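WbbM protein (Klebsiella pneumoniae, PDB 6U4B) is a bifunctional, trimeric glycosyltransferase that polymerises O antigen, probably by transferring sugar residues onto a growing polysaccharide chain. Local coordinates at residues A[227-232]-A[259-264]; A[425-430]-A[485-490]. All coordinates share one frame; numbering follows the deposited sequence.

Contact 1 (A[227-232]-A[259-264]); sequences SEWLFS and ERLFNI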
# COMPACT_ATOMS: atom_id res chain seq x y z
N SER A 227 -33.99 -17.27 36.65
CA SER A 227 -33.14 -16.45 35.80
C SER A 227 -33.44 -14.96 35.98
O SER A 227 -32.53 -14.15 36.19
CB SER A 227 -33.30 -16.85 34.33
OG SER A 227 -32.95 -18.21 34.14
N GLU A 228 -34.72 -14.59 35.90
CA GLU A 228 -35.10 -13.20 36.10
C GLU A 228 -34.70 -12.72 37.49
O GLU A 228 -34.25 -11.58 37.66
CB GLU A 228 -36.61 -13.02 35.89
CG GLU A 228 -37.07 -13.23 34.46
CD GLU A 228 -38.59 -13.29 34.35
OE1 GLU A 228 -39.26 -13.44 35.39
OE2 GLU A 228 -39.10 -13.18 33.22
N TRP A 229 -34.84 -13.59 38.49
CA TRP A 229 -34.48 -13.22 39.86
C TRP A 229 -32.97 -13.09 40.02
O TRP A 229 -32.48 -12.09 40.56
CB TRP A 229 -35.05 -14.26 40.82
CG TRP A 229 -34.71 -14.06 42.27
CD1 TRP A 229 -35.40 -13.31 43.18
CD2 TRP A 229 -33.61 -14.64 42.98
NE1 TRP A 229 -34.79 -13.37 44.41
CE2 TRP A 229 -33.69 -14.19 44.31
CE3 TRP A 229 -32.57 -15.50 42.62
CZ2 TRP A 229 -32.77 -14.56 45.29
CZ3 TRP A 229 -31.65 -15.87 43.59
CH2 TRP A 229 -31.75 -15.40 44.91
N LEU A 230 -32.22 -14.09 39.56
CA LEU A 230 -30.77 -14.09 39.77
C LEU A 230 -30.10 -12.91 39.08
O LEU A 230 -29.29 -12.20 39.68
CB LEU A 230 -30.17 -15.41 39.28
CG LEU A 230 -28.64 -15.49 39.31
CD1 LEU A 230 -28.12 -15.51 40.74
CD2 LEU A 230 -28.14 -16.70 38.53
N PHE A 231 -30.42 -12.69 37.81
CA PHE A 231 -29.71 -11.67 37.05
C PHE A 231 -30.17 -10.26 37.36
O PHE A 231 -29.42 -9.31 37.12
CB PHE A 231 -29.81 -11.97 35.55
CG PHE A 231 -28.93 -13.10 35.11
CD1 PHE A 231 -27.57 -12.90 34.94
CD2 PHE A 231 -29.45 -14.36 34.90
CE1 PHE A 231 -26.75 -13.94 34.54
CE2 PHE A 231 -28.63 -15.41 34.51
CZ PHE A 231 -27.28 -15.20 34.33
N SER A 232 -31.38 -10.09 37.90
CA SER A 232 -31.76 -8.78 38.42
C SER A 232 -30.88 -8.40 39.60
O SER A 232 -30.50 -7.23 39.76
CB SER A 232 -33.23 -8.77 38.83
OG SER A 232 -33.44 -9.53 40.00
N GLU A 259 -23.51 -18.97 43.48
CA GLU A 259 -23.68 -20.27 44.12
C GLU A 259 -24.47 -20.15 45.42
O GLU A 259 -25.26 -21.04 45.77
CB GLU A 259 -22.32 -20.91 44.39
CG GLU A 259 -21.56 -21.33 43.16
CD GLU A 259 -20.26 -22.03 43.51
OE1 GLU A 259 -19.25 -21.81 42.81
OE2 GLU A 259 -20.25 -22.79 44.50
N ARG A 260 -24.27 -19.05 46.15
CA ARG A 260 -25.01 -18.81 47.38
C ARG A 260 -26.44 -18.36 47.08
O ARG A 260 -27.38 -18.80 47.75
CB ARG A 260 -24.30 -17.76 48.25
CG ARG A 260 -23.10 -18.28 49.01
CD ARG A 260 -21.87 -18.45 48.13
NE ARG A 260 -20.74 -18.98 48.88
CZ ARG A 260 -19.57 -19.30 48.33
NH1 ARG A 260 -19.38 -19.15 47.03
NH2 ARG A 260 -18.60 -19.79 49.09
N LEU A 261 -26.61 -17.49 46.08
CA LEU A 261 -27.95 -17.04 45.72
C LEU A 261 -28.81 -18.21 45.24
O LEU A 261 -30.02 -18.23 45.49
CB LEU A 261 -27.86 -15.96 44.64
CG LEU A 261 -27.16 -14.66 45.05
CD1 LEU A 261 -27.01 -13.73 43.85
CD2 LEU A 261 -27.93 -13.98 46.17
N PHE A 262 -28.19 -19.17 44.56
CA PHE A 262 -28.89 -20.38 44.14
C PHE A 262 -29.55 -21.07 45.33
O PHE A 262 -30.72 -21.48 45.27
CB PHE A 262 -27.91 -21.31 43.43
CG PHE A 262 -28.53 -22.53 42.80
CD1 PHE A 262 -29.58 -22.40 41.91
CD2 PHE A 262 -28.05 -23.79 43.09
CE1 PHE A 262 -30.15 -23.52 41.32
CE2 PHE A 262 -28.61 -24.92 42.51
CZ PHE A 262 -29.66 -24.78 41.62
N ASN A 263 -28.81 -21.19 46.44
CA ASN A 263 -29.36 -21.81 47.64
C ASN A 263 -30.45 -20.96 48.27
O ASN A 263 -31.49 -21.48 48.70
CB ASN A 263 -28.24 -22.07 48.65
CG ASN A 263 -27.34 -23.21 48.24
OD1 ASN A 263 -27.56 -24.36 48.63
ND2 ASN A 263 -26.31 -22.90 47.45
N ILE A 264 -30.23 -19.64 48.35
CA ILE A 264 -31.24 -18.75 48.91
C ILE A 264 -32.54 -18.86 48.13
O ILE A 264 -33.63 -18.87 48.71
CB ILE A 264 -30.71 -17.30 48.94
CG1 ILE A 264 -29.52 -17.19 49.90
CG2 ILE A 264 -31.81 -16.33 49.32
CD1 ILE A 264 -28.81 -15.85 49.85
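Leu261 is received by two consecutive residues of helix 220-240, Trp229 and Leu230, and its side chain can be traced atom by atom. CB starts toward the opposing helix and meets both Trp229 CZ3 and Leu230 CD1, each at 3.9 Å. With CG anti to the carbonyl carbon (chi1 -64°), the fork faces helix 220-240: Leu261 CD1 lies 3.8 Å from Leu230 CD1, and Leu261 CD2 lies on the indole side.

The backbone of Leu261 takes part as well. Its O lies near the indole plane, at the benzo edge, 3.4 Å from Trp229 CH2; this is a carbon-to-carbonyl contact and not a hydrogen bond. Trp229 presents that edge because its CG is anti to the backbone N (chi1 177°), throwing the ring outward across the gap. Ile264 CG2 comes obliquely to the ring and stays looser, 4.5 Å from Trp229 CZ2.

The local axes approach to 10.9 Å with 136° between their N-to-C directions, a steeply inclined, roughly antiparallel pairing. Such a separation leaves room for a tryptophan, and 178 Å² is buried between the segments, chiefly by Trp229 and Leu261. Tyr197 stacks on the indole, Tyr194 and Tyr265 meet it at a slant, and Val190 of helix 180-193 also touches Leu261.

All four touching residues are buried and no hydrogen bond spans the segments. The two helices, both within the DUF4422 range, are therefore joined here by shape and dispersion, with one helix carbonyl set against an indole, where the C-H edge of the ring is probably a mildly favourable neighbour for the oxygen.

Contact 2 (A[425-430]-A[485-490]); sequences NNLVAA and VEENTF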
# COMPACT_ATOMS: atom_id res chain seq x y z
N ASN A 425 -11.80 -42.37 -6.65
CA ASN A 425 -11.69 -42.86 -5.28
C ASN A 425 -10.25 -42.83 -4.78
O ASN A 425 -9.93 -43.50 -3.79
CB ASN A 425 -12.27 -44.27 -5.16
CG ASN A 425 -11.65 -45.26 -6.13
OD1 ASN A 425 -10.59 -45.01 -6.70
ND2 ASN A 425 -12.32 -46.39 -6.32
N ASN A 426 -9.38 -42.07 -5.43
CA ASN A 426 -8.05 -41.84 -4.88
C ASN A 426 -8.17 -41.09 -3.56
O ASN A 426 -9.11 -40.32 -3.33
CB ASN A 426 -7.18 -41.04 -5.86
CG ASN A 426 -6.61 -41.91 -6.97
OD1 ASN A 426 -6.59 -43.13 -6.86
ND2 ASN A 426 -6.13 -41.27 -8.03
N LEU A 427 -7.20 -41.33 -2.68
CA LEU A 427 -7.28 -40.76 -1.34
C LEU A 427 -6.78 -39.32 -1.30
O LEU A 427 -7.29 -38.52 -0.52
CB LEU A 427 -6.50 -41.62 -0.35
CG LEU A 427 -7.04 -43.05 -0.23
CD1 LEU A 427 -6.24 -43.84 0.80
CD2 LEU A 427 -8.52 -43.04 0.11
N VAL A 428 -5.79 -38.98 -2.14
CA VAL A 428 -5.22 -37.64 -2.16
C VAL A 428 -4.83 -37.26 -3.58
O VAL A 428 -4.72 -38.10 -4.47
CB VAL A 428 -3.97 -37.51 -1.24
CG1 VAL A 428 -4.35 -37.62 0.22
CG2 VAL A 428 -2.93 -38.55 -1.62
N ALA A 429 -4.63 -35.95 -3.76
CA ALA A 429 -3.96 -35.40 -4.93
C ALA A 429 -2.76 -34.60 -4.43
O ALA A 429 -2.89 -33.83 -3.48
CB ALA A 429 -4.89 -34.53 -5.76
N ALA A 430 -1.61 -34.80 -5.07
CA ALA A 430 -0.38 -34.18 -4.60
C ALA A 430 0.61 -34.10 -5.75
O ALA A 430 0.40 -34.68 -6.82
CB ALA A 430 0.21 -34.94 -3.41
N VAL A 485 -13.17 -41.23 5.02
CA VAL A 485 -14.16 -41.59 6.03
C VAL A 485 -14.73 -42.97 5.75
O VAL A 485 -14.90 -43.78 6.67
CB VAL A 485 -15.26 -40.51 6.09
CG1 VAL A 485 -16.44 -41.01 6.93
CG2 VAL A 485 -14.71 -39.22 6.66
N GLU A 486 -15.02 -43.27 4.48
CA GLU A 486 -15.59 -44.57 4.15
C GLU A 486 -14.60 -45.69 4.41
O GLU A 486 -14.98 -46.77 4.89
CB GLU A 486 -16.05 -44.58 2.69
CG GLU A 486 -16.34 -45.98 2.13
CD GLU A 486 -17.64 -46.59 2.66
OE1 GLU A 486 -18.40 -47.16 1.84
OE2 GLU A 486 -17.91 -46.51 3.88
N GLU A 487 -13.32 -45.47 4.11
CA GLU A 487 -12.30 -46.49 4.29
C GLU A 487 -11.67 -46.46 5.68
O GLU A 487 -10.84 -47.33 5.99
CB GLU A 487 -11.20 -46.33 3.23
CG GLU A 487 -11.70 -46.41 1.80
CD GLU A 487 -10.57 -46.40 0.79
OE1 GLU A 487 -9.39 -46.45 1.20
OE2 GLU A 487 -10.86 -46.34 -0.43
N ASN A 488 -12.05 -45.50 6.53
CA ASN A 488 -11.43 -45.30 7.84
C ASN A 488 -9.91 -45.21 7.71
O ASN A 488 -9.16 -45.81 8.48
CB ASN A 488 -11.83 -46.39 8.83
CG ASN A 488 -11.77 -45.92 10.27
OD1 ASN A 488 -11.05 -44.97 10.60
ND2 ASN A 488 -12.52 -46.58 11.14
N THR A 489 -9.45 -44.44 6.72
CA THR A 489 -8.03 -44.24 6.50
C THR A 489 -7.33 -43.70 7.75
O THR A 489 -6.16 -44.01 7.99
CB THR A 489 -7.81 -43.27 5.32
OG1 THR A 489 -8.50 -43.77 4.17
CG2 THR A 489 -6.33 -43.12 5.00
N PHE A 490 -8.05 -42.91 8.55
CA PHE A 490 -7.43 -42.31 9.73
C PHE A 490 -6.91 -43.37 10.70
O PHE A 490 -5.83 -43.21 11.27
CB PHE A 490 -8.43 -41.39 10.43
CG PHE A 490 -7.93 -40.83 11.73
CD1 PHE A 490 -8.40 -41.31 12.94
CD2 PHE A 490 -6.96 -39.84 11.73
CE1 PHE A 490 -7.93 -40.79 14.13
CE2 PHE A 490 -6.49 -39.32 12.92
CZ PHE A 490 -6.97 -39.79 14.12
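Leu427 reaches out between Glu487 and Thr489, and its two methyls form the close-packed part of this contact. Leu427 CD2 lies above the carboxylate plane of Glu487, displaced past its oxygen end and nearest to Glu487 OE1, at 3.7 Å. Leu427 CD1 meets Thr489 OG1 at 4.1 Å, the two side chains reaching toward each other tip to tip. Glu487 gets there with an extended chain beyond CG (chi2 -174°).

The other side is looser and more open to solvent. Asn425 is exposed, and its O stands 4.5 Å from Glu487 OE2, with no direct bond between these two acceptors. Arg517 reconciles them: its NH2 forms a salt bridge with Glu487 OE2 and a hydrogen bond with Asn425 O. Gln483 NE2 gives OE2 a further bond. The carboxylate thus probably keeps its charge while its flank rests on leucine carbon, and only 127 Å² is buried between the segments.

Glu487 and Thr489 lie on either side, in sequence, of the junction residue Asn488. With positive phi (51°), Asn488 is the C-prime residue of a Schellman motif ending helix 481-487, and its OD1 weakly caps Ala491 N of helix 489-499. Across from this junction, Leu427 immediately precedes strand 428-432. Its backbone bonds to Asn480 and Arg517 tie it in between the two neighbours just ahead of the strand, which runs antiparallel to 477-479 and parallel to 518-521.

In the fold
Along the chain both segments of contact 1 precede both segments of contact 2. Their centres are 52 Å apart and their nearest atoms about 36 Å, on opposite sides of the chain's centre, so they do not touch. Contact 1 pairs helices 220-240 and 253-272 within the DUF4422 range; contact 2 joins the start of strand 428-432 to the junction of helices 481-487 and 489-499 within the glycosyl transferase family 8 range. They share no sheet. Strand 428-432 belongs to the sheet containing 402-405, which leads to magnesium ligands Asp406 and Asp408. This separation is consistent with two distinct modules in a bifunctional enzyme.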